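Local coordinates for Rio2 kinase (Chaetomium thermophilum, PDB 4GYI), which is an atypical RIO-family protein kinase and ATPase that acts in maturation of the pre-40S ribosomal subunit, probably phosphorylating serine and threonine, with magnesium as cofactor, at residues Y84-T89 and Q183-I188; S109-V114 and V123-R128; A222-I227 and D310-L315; V263-P268 and D302-V307. All blocks are in the same frame, centred on the assembly; numbering follows the deposited sequence.

Contact 1: residues Y84-T89 and Q183-I188. With EDO (1,2-ethanediol), chain E.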
# COMPACT_ATOMS: atom_id res chain seq x y z
N TYR A 84 -7.81 -13.04 -3.08
CA TYR A 84 -9.05 -13.65 -2.59
C TYR A 84 -8.99 -13.90 -1.09
O TYR A 84 -9.93 -13.57 -0.37
CB TYR A 84 -9.35 -14.96 -3.32
CG TYR A 84 -10.17 -14.82 -4.58
CD1 TYR A 84 -11.26 -15.66 -4.82
CD2 TYR A 84 -9.87 -13.85 -5.52
CE1 TYR A 84 -12.01 -15.55 -5.98
CE2 TYR A 84 -10.62 -13.73 -6.68
CZ TYR A 84 -11.68 -14.58 -6.90
OH TYR A 84 -12.42 -14.45 -8.06
N LEU A 85 -7.88 -14.45 -0.62
CA LEU A 85 -7.70 -14.70 0.81
C LEU A 85 -7.78 -13.40 1.61
O LEU A 85 -8.40 -13.37 2.66
CB LEU A 85 -6.37 -15.40 1.08
CG LEU A 85 -6.36 -16.88 0.73
CD1 LEU A 85 -4.94 -17.42 0.78
CD2 LEU A 85 -7.28 -17.66 1.67
N ALA A 86 -7.15 -12.34 1.10
CA ALA A 86 -7.23 -11.04 1.76
C ALA A 86 -8.67 -10.55 1.84
O ALA A 86 -9.12 -10.09 2.88
CB ALA A 86 -6.36 -10.01 1.04
N LEU A 87 -9.39 -10.61 0.72
CA LEU A 87 -10.78 -10.16 0.68
C LEU A 87 -11.66 -10.94 1.65
O LEU A 87 -12.52 -10.38 2.32
CB LEU A 87 -11.36 -10.28 -0.73
CG LEU A 87 -11.10 -9.12 -1.69
CD1 LEU A 87 -11.55 -9.49 -3.09
CD2 LEU A 87 -11.82 -7.87 -1.19
N HIS A 88 -11.44 -12.25 1.70
CA HIS A 88 -12.19 -13.14 2.57
C HIS A 88 -12.03 -12.72 4.03
O HIS A 88 -12.99 -12.66 4.81
CB HIS A 88 -11.70 -14.56 2.38
CG HIS A 88 -12.62 -15.60 2.93
ND1 HIS A 88 -13.88 -15.83 2.40
CD2 HIS A 88 -12.48 -16.46 3.96
CE1 HIS A 88 -14.47 -16.79 3.09
NE2 HIS A 88 -13.64 -17.19 4.04
N THR A 89 -10.79 -12.40 4.40
CA THR A 89 -10.49 -11.94 5.74
C THR A 89 -11.19 -10.62 6.02
O THR A 89 -11.78 -10.44 7.08
CB THR A 89 -8.97 -11.82 5.94
OG1 THR A 89 -8.38 -13.12 5.85
CG2 THR A 89 -8.63 -11.22 7.30
N GLN A 183 -6.05 -4.21 7.98
CA GLN A 183 -4.93 -4.61 7.14
C GLN A 183 -4.89 -6.13 7.07
O GLN A 183 -4.97 -6.80 8.09
CB GLN A 183 -3.61 -4.05 7.70
CG GLN A 183 -2.38 -4.33 6.85
CD GLN A 183 -1.76 -5.69 7.12
OE1 GLN A 183 -1.59 -6.08 8.28
NE2 GLN A 183 -1.43 -6.42 6.07
N SER A 184 -4.79 -6.68 5.87
CA SER A 184 -4.61 -8.13 5.77
C SER A 184 -3.64 -8.47 4.65
O SER A 184 -3.84 -8.05 3.51
CB SER A 184 -5.94 -8.84 5.55
OG SER A 184 -5.74 -10.24 5.40
N ARG A 185 -2.59 -9.22 4.97
CA ARG A 185 -1.61 -9.62 3.97
C ARG A 185 -1.05 -8.40 3.22
O ARG A 185 -0.47 -7.49 3.83
CB ARG A 185 -2.23 -10.66 3.02
CG ARG A 185 -2.63 -11.93 3.74
CD ARG A 185 -3.67 -12.70 2.95
NE ARG A 185 -4.00 -14.00 3.52
CZ ARG A 185 -5.03 -14.22 4.34
NH1 ARG A 185 -5.84 -13.23 4.70
NH2 ARG A 185 -5.25 -15.44 4.79
N HIS A 186 -1.24 -8.35 1.90
CA HIS A 186 -0.74 -7.24 1.09
C HIS A 186 -1.75 -6.10 0.90
O HIS A 186 -1.61 -5.27 -0.02
CB HIS A 186 -0.29 -7.75 -0.29
CG HIS A 186 -1.36 -8.45 -1.08
ND1 HIS A 186 -2.29 -9.30 -0.50
CD2 HIS A 186 -1.64 -8.44 -2.40
CE1 HIS A 186 -3.08 -9.79 -1.43
NE2 HIS A 186 -2.72 -9.27 -2.60
N THR A 187 -2.77 -6.03 1.75
CA THR A 187 -3.86 -5.11 1.48
C THR A 187 -4.15 -4.18 2.65
O THR A 187 -3.88 -4.52 3.80
CB THR A 187 -5.17 -5.85 1.09
OG1 THR A 187 -5.74 -6.49 2.24
CG2 THR A 187 -4.89 -6.89 0.04
N ILE A 188 -4.69 -3.01 2.35
CA ILE A 188 -5.13 -2.12 3.41
C ILE A 188 -6.50 -1.62 3.05
O ILE A 188 -6.75 -1.32 1.89
CB ILE A 188 -4.22 -0.89 3.55
CG1 ILE A 188 -2.82 -1.31 4.02
CG2 ILE A 188 -4.83 0.12 4.54
CD1 ILE A 188 -1.87 -0.14 4.17
C1 EDO E . -1.38 -11.51 7.16
O1 EDO E . 0.02 -11.52 6.81
C2 EDO E . -1.74 -10.24 7.92
O2 EDO E . -0.84 -9.18 7.57
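Arg185 reaches from a tight beta turn to the side of the helix carrying Leu85 and Thr89. Its chain is extended from CG to NE and brings NE to Leu85 CB; the guanidinium has one face against that CB, which sits 3.6 Å above the plane and offset toward the rim. Thr89 comes to the edge: Arg185 NH1 donates to Thr89 OG1 at 2.8 Å, with the hydroxyl only 12° out of the guanidinium plane. The same NH1 has a weak second bond to Ser184 OG, which itself packs 3.6 Å from Thr89 CG2. NE forms a salt bridge to Glu24. One residue on from Leu85, Ala86 CB fits against Thr187, 3.6 Å from its CG2. Thr187 OG1, between the backbone N and the carbonyl carbon (chi1 73°), donates to Ser184 O, which also accepts from Thr187 N and so closes the type II' turn from Ser184 to Thr187. That hydroxyl also pairs with His90, and His186 NE2 with Asp83, both on the helix. The contact thus sets helix 79-92 of the N-terminal winged-helix region against the hairpin of strands 180-184 and 187-191, with helix 14-26 beside Leu85 and strand 121-127 next to Thr187.

Contact 2: residues S109-V114 and V123-R128. With ADP (adenosine-5'-diphosphate), chain B; EDO (1,2-ethanediol), chain D.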
# COMPACT_ATOMS: atom_id res chain seq x y z
N SER A 109 0.60 -0.48 -7.12
CA SER A 109 -0.53 -0.94 -6.32
C SER A 109 -1.84 -0.86 -7.09
O SER A 109 -1.92 -0.15 -8.09
CB SER A 109 -0.65 -0.11 -5.03
OG SER A 109 -1.23 1.15 -5.32
N ASP A 110 -2.85 -1.60 -6.65
CA ASP A 110 -4.19 -1.46 -7.20
C ASP A 110 -5.12 -0.79 -6.17
O ASP A 110 -5.10 -1.13 -5.00
CB ASP A 110 -4.77 -2.83 -7.59
CG ASP A 110 -4.09 -3.43 -8.82
OD1 ASP A 110 -3.60 -2.65 -9.67
OD2 ASP A 110 -4.03 -4.67 -8.94
N ILE A 111 -5.92 0.16 -6.63
CA ILE A 111 -6.82 0.88 -5.74
C ILE A 111 -8.25 0.48 -6.10
O ILE A 111 -8.67 0.64 -7.24
CB ILE A 111 -6.66 2.40 -5.88
CG1 ILE A 111 -5.19 2.80 -5.71
CG2 ILE A 111 -7.54 3.13 -4.88
CD1 ILE A 111 -4.66 2.60 -4.31
N MET A 112 -8.98 -0.05 -5.13
CA MET A 112 -10.36 -0.47 -5.34
C MET A 112 -11.24 0.31 -4.40
O MET A 112 -10.81 0.71 -3.33
CB MET A 112 -10.53 -1.97 -5.02
CG MET A 112 -9.77 -2.91 -5.95
SD MET A 112 -10.78 -4.29 -6.47
CE MET A 112 -10.62 -5.38 -5.07
N ILE A 113 -12.49 0.53 -4.78
CA ILE A 113 -13.43 1.10 -3.84
C ILE A 113 -14.22 -0.04 -3.31
O ILE A 113 -14.65 -0.90 -4.07
CB ILE A 113 -14.35 2.11 -4.51
CG1 ILE A 113 -13.54 3.31 -4.99
CG2 ILE A 113 -15.38 2.61 -3.52
CD1 ILE A 113 -12.98 3.15 -6.38
N VAL A 114 -14.37 -0.10 -1.99
CA VAL A 114 -15.24 -1.10 -1.41
C VAL A 114 -16.29 -0.42 -0.55
O VAL A 114 -16.19 0.77 -0.25
CB VAL A 114 -14.45 -2.08 -0.56
CG1 VAL A 114 -13.37 -2.72 -1.40
CG2 VAL A 114 -13.86 -1.37 0.62
N VAL A 123 -11.63 2.69 0.78
CA VAL A 123 -10.64 2.29 -0.22
C VAL A 123 -9.92 1.02 0.19
O VAL A 123 -9.53 0.86 1.34
CB VAL A 123 -9.61 3.42 -0.46
CG1 VAL A 123 -8.34 2.89 -1.12
CG2 VAL A 123 -10.22 4.52 -1.30
N LEU A 124 -9.78 0.10 -0.76
CA LEU A 124 -8.94 -1.06 -0.56
C LEU A 124 -7.68 -0.88 -1.40
O LEU A 124 -7.76 -0.72 -2.62
CB LEU A 124 -9.67 -2.33 -0.99
CG LEU A 124 -8.83 -3.61 -0.97
CD1 LEU A 124 -8.51 -4.02 0.46
CD2 LEU A 124 -9.53 -4.73 -1.70
N LYS A 125 -6.52 -0.88 -0.76
CA LYS A 125 -5.27 -0.75 -1.52
C LYS A 125 -4.59 -2.11 -1.53
O LYS A 125 -4.47 -2.75 -0.49
CB LYS A 125 -4.35 0.29 -0.89
CG LYS A 125 -3.00 0.50 -1.65
CD LYS A 125 -2.21 1.62 -1.00
CE LYS A 125 -0.83 1.83 -1.66
NZ LYS A 125 -0.22 3.13 -1.21
N ILE A 126 -4.18 -2.56 -2.71
CA ILE A 126 -3.52 -3.84 -2.87
C ILE A 126 -2.10 -3.61 -3.38
O ILE A 126 -1.93 -3.07 -4.45
CB ILE A 126 -4.27 -4.72 -3.89
CG1 ILE A 126 -5.74 -4.89 -3.44
CG2 ILE A 126 -3.59 -6.09 -4.03
CD1 ILE A 126 -6.61 -5.71 -4.42
N HIS A 127 -1.10 -3.99 -2.60
CA HIS A 127 0.27 -3.75 -3.01
C HIS A 127 0.74 -4.76 -4.05
O HIS A 127 0.46 -5.96 -3.94
CB HIS A 127 1.21 -3.73 -1.81
CG HIS A 127 1.08 -2.50 -0.96
ND1 HIS A 127 1.79 -1.35 -1.20
CD2 HIS A 127 0.31 -2.25 0.13
CE1 HIS A 127 1.48 -0.44 -0.29
NE2 HIS A 127 0.58 -0.96 0.53
N ARG A 128 1.45 -4.24 -5.06
CA ARG A 128 1.87 -4.99 -6.23
C ARG A 128 3.36 -4.86 -6.55
O ARG A 128 3.73 -4.62 -7.70
CB ARG A 128 1.08 -4.49 -7.45
CG ARG A 128 -0.42 -4.75 -7.32
CD ARG A 128 -0.76 -6.24 -7.35
NE ARG A 128 -2.20 -6.45 -7.51
CZ ARG A 128 -2.88 -7.52 -7.11
NH1 ARG A 128 -2.25 -8.53 -6.51
NH2 ARG A 128 -4.19 -7.59 -7.31
PB ADP B . 0.30 3.97 -5.32
O1B ADP B . 0.02 2.91 -6.36
O2B ADP B . 0.86 5.29 -5.78
O3B ADP B . 1.14 3.27 -4.16
PA ADP B . -1.50 5.53 -3.67
O1A ADP B . -0.55 6.65 -4.02
O2A ADP B . -1.67 5.18 -2.20
O3A ADP B . -1.10 4.21 -4.51
O5' ADP B . -2.90 5.85 -4.37
C5' ADP B . -2.95 6.06 -5.78
C4' ADP B . -4.12 6.99 -6.12
O4' ADP B . -5.35 6.47 -5.59
C3' ADP B . -4.00 8.39 -5.53
O3' ADP B . -3.24 9.30 -6.34
C2' ADP B . -5.44 8.83 -5.40
O2' ADP B . -5.96 9.20 -6.68
C1' ADP B . -6.15 7.54 -5.07
N9 ADP B . -6.27 7.28 -3.62
C8 ADP B . -5.49 6.45 -2.90
N7 ADP B . -5.90 6.39 -1.61
C5 ADP B . -6.98 7.20 -1.52
C6 ADP B . -7.91 7.59 -0.45
N6 ADP B . -7.76 7.10 0.80
N1 ADP B . -8.90 8.45 -0.76
C2 ADP B . -9.07 8.94 -2.01
N3 ADP B . -8.27 8.62 -3.03
C4 ADP B . -7.22 7.78 -2.84
C1 EDO D . 2.69 -9.39 -5.47
O1 EDO D . 3.15 -8.04 -5.31
C2 EDO D . 1.18 -9.38 -5.61
O2 EDO D . 0.65 -8.59 -4.56
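The guanidinium of Arg128 carries Ile126 CG2 over the centre of one face, 3.5 Å above the plane, while Asp110 and an ethanediol occupy its edge. Arg128 NE donates to Asp110 OD2 at 2.9 Å, the oxygen nearly in the guanidinium plane (4° out of it); NE comes from above the carboxylate plane, and the two planes are 73° apart. NH2 adds a weak bond to the same OD2 and a salt bridge to Asp83 of helix 79-92, and Asp110 OD1 pairs with Arg131. An alanine in place of Arg128 would probably leave Asp110 OD2 and Asp83 without this shared cation and strip the cover from Ile126 CG2. The strands run antiparallel at 164°, with Asp110-Ile126 and Met112-Leu124 as hydrogen-bonded pairs. On the face of those four residues Met112 lies side by side with Leu124, its CE 3.6 Å from Leu124 CD2. The other face meets the nucleotide. Lys125, CG anti to the backbone N and the chain extended beyond it, passes Ile111 CD1 and brings NZ 2.7 Å from ADP O2A. NZ also has Glu163 of helix 149-172 and the phosphoaspartate at position 258 as partners. Ser109 OG lies beside ADP O1B at a doubtfully short 2.4 Å, and Val123 CG2 packs 3.9 Å from adenine C6. This hairpin, with its lysine gripping the alpha-phosphate and paired to a helix glutamate, is characteristic of the N-lobe ATP site of the protein kinase fold, here with the phosphoryl group on aspartate.

Contact 3: residues A222-I227 and D310-L315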
# COMPACT_ATOMS: atom_id res chain seq x y z
N ALA A 222 9.23 15.77 9.58
CA ALA A 222 10.63 15.63 9.99
C ALA A 222 10.80 15.81 11.50
O ALA A 222 11.58 15.11 12.12
CB ALA A 222 11.50 16.63 9.24
N LYS A 223 10.04 16.74 12.07
CA LYS A 223 10.01 16.94 13.51
C LYS A 223 9.56 15.68 14.25
O LYS A 223 9.93 15.47 15.40
CB LYS A 223 9.15 18.16 13.88
CG LYS A 223 8.17 17.93 15.02
CD LYS A 223 7.75 19.23 15.66
CE LYS A 223 8.94 19.88 16.36
NZ LYS A 223 8.66 21.28 16.79
N HIS A 224 8.78 14.84 13.58
CA HIS A 224 8.36 13.56 14.17
C HIS A 224 9.21 12.38 13.69
O HIS A 224 8.82 11.22 13.86
CB HIS A 224 6.87 13.29 13.94
CG HIS A 224 5.97 14.16 14.75
ND1 HIS A 224 5.37 13.73 15.92
CD2 HIS A 224 5.58 15.45 14.59
CE1 HIS A 224 4.65 14.71 16.43
NE2 HIS A 224 4.76 15.76 15.64
N GLY A 225 10.37 12.67 13.11
CA GLY A 225 11.31 11.62 12.74
C GLY A 225 11.12 10.99 11.36
O GLY A 225 11.77 10.00 11.03
N LEU A 226 10.25 11.57 10.55
CA LEU A 226 9.91 10.95 9.27
C LEU A 226 10.22 11.79 8.02
O LEU A 226 10.18 13.03 8.05
CB LEU A 226 8.43 10.58 9.25
CG LEU A 226 8.05 9.45 10.20
CD1 LEU A 226 6.55 9.34 10.28
CD2 LEU A 226 8.67 8.14 9.74
N ILE A 227 10.52 11.07 6.94
CA ILE A 227 10.63 11.63 5.62
C ILE A 227 9.76 10.77 4.71
O ILE A 227 9.93 9.54 4.66
CB ILE A 227 12.06 11.56 5.12
CG1 ILE A 227 12.95 12.49 5.94
CG2 ILE A 227 12.13 11.91 3.64
CD1 ILE A 227 14.40 12.24 5.70
N ASP A 310 10.48 19.68 21.55
CA ASP A 310 9.17 19.93 22.17
C ASP A 310 8.45 18.62 22.45
O ASP A 310 9.07 17.63 22.84
CB ASP A 310 8.31 20.87 21.31
CG ASP A 310 9.11 22.00 20.69
OD1 ASP A 310 10.26 22.24 21.14
OD2 ASP A 310 8.59 22.66 19.76
N GLY A 311 7.14 18.58 22.25
CA GLY A 311 6.38 17.38 22.54
C GLY A 311 6.61 16.24 21.56
O GLY A 311 6.17 15.11 21.81
N ALA A 312 7.32 16.53 20.47
CA ALA A 312 7.39 15.67 19.28
C ALA A 312 7.66 14.19 19.50
O ALA A 312 8.78 13.77 19.77
CB ALA A 312 8.37 16.24 18.26
N LYS A 313 6.60 13.40 19.37
CA LYS A 313 6.71 11.96 19.44
C LYS A 313 7.41 11.44 18.18
O LYS A 313 7.09 11.85 17.07
CB LYS A 313 5.31 11.35 19.56
CG LYS A 313 5.33 9.89 19.94
CD LYS A 313 3.94 9.28 19.96
CE LYS A 313 3.98 7.85 20.51
NZ LYS A 313 5.15 7.07 20.00
N ARG A 314 8.37 10.53 18.36
CA ARG A 314 9.10 9.97 17.23
C ARG A 314 8.27 8.88 16.58
O ARG A 314 8.18 7.76 17.10
CB ARG A 314 10.43 9.37 17.71
CG ARG A 314 11.42 10.36 18.28
CD ARG A 314 12.15 11.12 17.18
NE ARG A 314 12.88 10.23 16.29
CZ ARG A 314 14.19 9.99 16.36
NH1 ARG A 314 14.94 10.58 17.28
NH2 ARG A 314 14.76 9.16 15.49
N LEU A 315 7.67 9.20 15.43
CA LEU A 315 6.78 8.26 14.76
C LEU A 315 7.53 7.17 14.01
O LEU A 315 6.95 6.15 13.63
CB LEU A 315 5.85 9.00 13.80
CG LEU A 315 5.01 10.05 14.51
CD1 LEU A 315 3.88 10.56 13.64
CD2 LEU A 315 4.46 9.43 15.78
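His224 satisfies one acceptor and one donor of the loop 310-315, Lys313 O and Leu315 N. Its ND1 donates to Lys313 O at 2.8 Å, using a lone pair of that carbonyl, although the oxygen is tilted 30° from the ring plane and the N-H angle is 131°. Its own backbone O accepts from Leu315 N at 2.8 Å, with the N-H pointing well at it. Ala312 CB lies over one face of the imidazole, while Leu315 CG packs 3.8 Å from His224 CB; Phe175 meets the ring edge-to-face. A leucine here, with no N-H to offer, would probably leave Lys313 O without a partner from this side and let the 310-315 loop shift against the helix end. The helix 207-223 ends in a Schellman motif: Gly225, the C-prime residue with positive phi, donates to Ala222 O, and Leu226 N returns to Leu221 O. With these backbone angles a side chain at Gly225 would be jammed against the carbonyl O before it. At the more exposed end Lys223 crosses Asp310 at about a right angle, and NZ makes a weak salt-bridge bond to Asp310 OD2 at 3.3 Å, its chain bent at chi3 (-66°) around Ala312 CB. Arg314 NH2 finds its charge partners in Asp266 and Asp316. Beyond the polar groups, Leu226 CD1 rests 3.6 Å from Leu315 CB, and both leucines also touch Leu170 of helix 149-172.

Contact 4: residues V263-P268 and D302-V307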
# COMPACT_ATOMS: atom_id res chain seq x y z
N VAL A 263 10.86 6.92 5.35
CA VAL A 263 12.11 6.62 6.02
C VAL A 263 12.30 7.54 7.21
O VAL A 263 11.76 8.65 7.25
CB VAL A 263 13.32 6.72 5.08
CG1 VAL A 263 13.10 5.90 3.83
CG2 VAL A 263 13.59 8.16 4.70
N SER A 264 13.08 7.07 8.17
CA SER A 264 13.38 7.85 9.35
C SER A 264 14.34 8.98 9.04
O SER A 264 15.18 8.85 8.14
CB SER A 264 13.98 6.96 10.43
OG SER A 264 14.79 7.72 11.29
N MET A 265 14.26 10.08 9.78
CA MET A 265 15.23 11.16 9.62
C MET A 265 16.65 10.69 9.96
O MET A 265 17.62 11.39 9.68
CB MET A 265 14.86 12.38 10.48
CG MET A 265 13.72 13.20 9.94
SD MET A 265 14.16 14.32 8.59
CE MET A 265 15.32 15.39 9.46
N ASP A 266 16.75 9.51 10.58
CA ASP A 266 18.05 8.93 10.92
C ASP A 266 18.60 8.01 9.82
O ASP A 266 19.61 7.36 10.02
CB ASP A 266 17.94 8.11 12.21
CG ASP A 266 17.86 8.99 13.45
OD1 ASP A 266 18.51 10.05 13.46
OD2 ASP A 266 17.16 8.60 14.40
N HIS A 267 17.91 7.95 8.68
CA HIS A 267 18.34 7.07 7.60
C HIS A 267 19.64 7.59 7.04
O HIS A 267 19.81 8.80 6.93
CB HIS A 267 17.29 7.03 6.50
CG HIS A 267 17.55 6.01 5.44
ND1 HIS A 267 18.57 6.14 4.52
CD2 HIS A 267 16.90 4.86 5.12
CE1 HIS A 267 18.56 5.10 3.71
NE2 HIS A 267 17.56 4.31 4.05
N PRO A 268 20.58 6.69 6.70
CA PRO A 268 21.89 7.10 6.19
C PRO A 268 21.77 8.06 5.01
O PRO A 268 22.59 8.96 4.86
CB PRO A 268 22.52 5.78 5.73
CG PRO A 268 21.91 4.76 6.62
CD PRO A 268 20.50 5.23 6.88
N ASP A 302 18.87 22.02 8.87
CA ASP A 302 17.92 22.75 9.69
C ASP A 302 16.93 21.77 10.31
O ASP A 302 16.83 21.67 11.52
CB ASP A 302 17.12 23.77 8.87
CG ASP A 302 17.99 24.73 8.10
OD1 ASP A 302 17.53 25.20 7.03
OD2 ASP A 302 19.12 25.01 8.56
N ALA A 303 16.21 21.06 9.44
CA ALA A 303 15.16 20.12 9.87
C ALA A 303 15.62 19.12 10.95
O ALA A 303 14.90 18.90 11.93
CB ALA A 303 14.58 19.38 8.66
N LYS A 304 16.80 18.53 10.77
CA LYS A 304 17.26 17.50 11.70
C LYS A 304 17.41 18.00 13.14
O LYS A 304 17.26 17.23 14.08
CB LYS A 304 18.56 16.84 11.23
CG LYS A 304 18.82 15.52 11.95
CD LYS A 304 20.04 14.78 11.44
CE LYS A 304 20.03 13.35 11.98
NZ LYS A 304 21.18 12.53 11.49
N LYS A 305 17.69 19.29 13.30
CA LYS A 305 17.82 19.87 14.64
C LYS A 305 16.50 19.83 15.41
O LYS A 305 16.49 19.94 16.64
CB LYS A 305 18.33 21.32 14.55
CG LYS A 305 19.73 21.48 13.96
CD LYS A 305 20.81 20.84 14.83
CE LYS A 305 20.93 21.53 16.19
NZ LYS A 305 22.07 21.01 17.01
N THR A 306 15.40 19.65 14.69
CA THR A 306 14.06 19.80 15.25
C THR A 306 13.44 18.48 15.71
O THR A 306 12.35 18.47 16.30
CB THR A 306 13.15 20.48 14.22
OG1 THR A 306 13.91 21.45 13.49
CG2 THR A 306 11.98 21.18 14.91
N VAL A 307 14.12 17.37 15.46
CA VAL A 307 13.58 16.07 15.86
C VAL A 307 14.23 15.58 17.15
O VAL A 307 15.45 15.69 17.32
CB VAL A 307 13.74 15.03 14.72
CG1 VAL A 307 14.85 15.43 13.79
CG2 VAL A 307 13.98 13.63 15.26
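The type I turn from Ser264 to His267, which starts on the last residue of strand 263-264, faces residues 302-304 of helix 300-304 and a second type I turn from Lys304 to Val307, with Met265 and Lys304 nearest, 7.0 Å between CA atoms. Met265 carries the contact. Its chain is bent at chi2 (-79°) and again at chi3 (-64°), and its CE is the atom that touches: it lies 3.6 Å from Lys304 CA and 4.1 Å from Ala303 CB, with Val307 CG1 farther, at 4.4 Å. Lys304, extended beyond CG, runs back toward the other turn and crosses Asp266 at about a right angle. Its NZ stays 4.1 Å from Asp266 OD1, too far for a salt bridge, so the attraction is probably modest; OD2 of that aspartate is paired with Arg314. Ser264 OG accepts from Asp266 N at 2.7 Å, forming an ST turn, and also bonds to Asp316. In the other segment Ala303 O accepts from Thr306 N and OG1 on the same face of its plane. Met265 thus sits between helix 300-304 and the end of helix 207-223, touching Ala222 there and Ile227 of the neighbouring strand, while Ala303 reaches Phe274 of helix 270-289.

The four contacts form two groups, one at the N-lobe and the N-terminal domain against it, the other in the C-lobe. Contacts 1 and 2 have centres 10 Å apart and share the five-stranded sheet, where strand 187-191 pairs with 121-127; contact 2 falls between the segments of contact 1 along the chain. Contacts 3 and 4, 9 Å apart, share the two-stranded sheet 226-227 with 263-264 and are joined by the Arg314-Asp266 salt bridge; contact 4 lies between the segments of contact 3. Centres in different groups lie 28 to 33 Å apart, and contacts 1 and 2 close before contact 3 opens. Through contact 1 helix 79-92 backs the nucleotide-binding sheet; contacts 3 and 4 tie later loops to the C-lobe.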